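Local coordinates for protein glutathione S-transferase 2 (Heligmosomoides polygyrus, PDB 1TW9) that probably catalyses the conjugation of glutathione to electrophilic substrates, as a member of the glutathione transferase superfamily, at residues 158-161 with 162-166. Sequence-based numbering, arbitrary orientation.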
loop_
_atom_site.group_PDB
_atom_site.type_symbol
_atom_site.label_atom_id
_atom_site.label_comp_id
_atom_site.label_asym_id
_atom_site.label_seq_id
_atom_site.Cartn_x
_atom_site.Cartn_y
_atom_site.Cartn_z
ATOM N N LEU A 158 -6.826 10.931 -8.158
ATOM C CA LEU A 158 -5.674 11.813 -8.288
ATOM C C LEU A 158 -4.423 11.100 -8.758
ATOM O O LEU A 158 -3.710 11.630 -9.644
ATOM C CB LEU A 158 -5.324 12.628 -6.994
ATOM C CG LEU A 158 -6.405 13.466 -6.394
ATOM C CD1 LEU A 158 -6.009 13.977 -5.081
ATOM C CD2 LEU A 158 -6.787 14.519 -7.314
ATOM N N LEU A 159 -4.118 9.942 -8.192
ATOM C CA LEU A 159 -2.905 9.224 -8.514
ATOM C C LEU A 159 -2.980 8.726 -9.991
ATOM O O LEU A 159 -2.011 8.877 -10.744
ATOM C CB LEU A 159 -2.835 8.068 -7.541
ATOM C CG LEU A 159 -1.661 7.142 -7.608
ATOM C CD1 LEU A 159 -0.397 7.912 -7.255
ATOM C CD2 LEU A 159 -1.839 5.983 -6.701
ATOM N N VAL A 160 -4.107 8.130 -10.340
ATOM C CA VAL A 160 -4.301 7.603 -11.704
ATOM C C VAL A 160 -4.276 8.703 -12.744
ATOM O O VAL A 160 -3.488 8.581 -13.738
ATOM C CB VAL A 160 -5.515 6.681 -11.800
ATOM C CG1 VAL A 160 -5.763 6.230 -13.280
ATOM C CG2 VAL A 160 -5.246 5.392 -10.934
ATOM N N ALA A 161 -5.033 9.790 -12.515
ATOM C CA ALA A 161 -5.193 10.854 -13.495
ATOM C C ALA A 161 -3.831 11.506 -13.730
ATOM O O ALA A 161 -3.471 11.838 -14.839
ATOM C CB ALA A 161 -6.200 11.906 -13.030
ATOM N N GLU A 162 -3.045 11.670 -12.676
ATOM C CA GLU A 162 -1.745 12.311 -12.863
ATOM C C GLU A 162 -0.791 11.469 -13.675
ATOM O O GLU A 162 -0.091 11.959 -14.556
ATOM C CB GLU A 162 -1.135 12.653 -11.480
ATOM C CG GLU A 162 0.281 13.225 -11.533
ATOM C CD GLU A 162 0.375 14.676 -12.066
ATOM O OE1 GLU A 162 1.485 15.037 -12.527
ATOM O OE2 GLU A 162 -0.634 15.461 -12.115
ATOM N N HIS A 163 -0.820 10.149 -13.460
ATOM C CA HIS A 163 0.011 9.251 -14.196
ATOM C C HIS A 163 -0.398 9.265 -15.664
ATOM O O HIS A 163 0.439 9.367 -16.543
ATOM C CB HIS A 163 -0.083 7.827 -13.640
ATOM C CG HIS A 163 0.761 6.847 -14.403
ATOM N ND1 HIS A 163 2.146 6.913 -14.442
ATOM C CD2 HIS A 163 0.410 5.859 -15.263
ATOM C CE1 HIS A 163 2.596 5.975 -15.249
ATOM N NE2 HIS A 163 1.568 5.321 -15.759
ATOM N N VAL A 164 -1.678 9.183 -15.915
ATOM C CA VAL A 164 -2.215 9.152 -17.266
ATOM C C VAL A 164 -1.871 10.445 -18.029
ATOM O O VAL A 164 -1.498 10.379 -19.199
ATOM C CB VAL A 164 -3.751 8.812 -17.216
ATOM C CG1 VAL A 164 -4.389 8.970 -18.605
ATOM C CG2 VAL A 164 -3.936 7.404 -16.686
ATOM N N ALA A 165 -1.947 11.590 -17.356
ATOM C CA ALA A 165 -1.579 12.875 -17.938
ATOM C C ALA A 165 -0.129 12.910 -18.317
ATOM O O ALA A 165 0.263 13.300 -19.428
ATOM C CB ALA A 165 -1.899 14.031 -16.957
ATOM N N ASP A 166 0.692 12.460 -17.384
ATOM C CA ASP A 166 2.108 12.400 -17.580
ATOM C C ASP A 166 2.491 11.482 -18.726
ATOM O O ASP A 166 3.253 11.892 -19.621
ATOM C CB ASP A 166 2.749 11.862 -16.334
ATOM C CG ASP A 166 4.258 11.767 -16.442
ATOM O OD1 ASP A 166 4.906 12.543 -17.173
ATOM O OD2 ASP A 166 4.877 10.901 -15.794
#
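Four successive i to i+4 backbone hydrogen bonds tie 158-161 to 162-166 as consecutive turns of one alpha-helix. The straightest runs from V164 N to V160 O (2.9 Å, N-H...O angle 166°), and A165 N follows with 3.0 Å to A161 O. Towards the N-terminal side the spacing is slightly wider, E162 N to L158 O at 3.1 Å and H163 N to L159 O at 3.2 Å.

Side-chain contact between the turns is carried by the two valines, which lie side by side and point the same way. V164 CG2 lies anti to its own carbonyl carbon and beside the backbone N, the branch that faces the preceding turn, 3.2 Å from V160 O and 4.0 Å from V160 CG1. CB of E162 rests 3.3 Å from L158 O, but the chain then bends at chi2 (72°); OE2 accepts a hydrogen bond from Q20 NE2 and OE1 forms a salt bridge with R201 NH2. The H163 ring leads away from the preceding turn into the protein interior, where NE2 hydrogen-bonds with Y98 OH and Y95 makes an edge-to-face contact.

This buried part of helix 155-170 lies within the all-helical C-terminal domain. L158, A161, V164 and A165 pack on helix 179-189, L159 and H163 meet helix 82-101, and L158 and L159 also touch helix 16-24 of the thioredoxin-like N-terminal domain, joining the two domains.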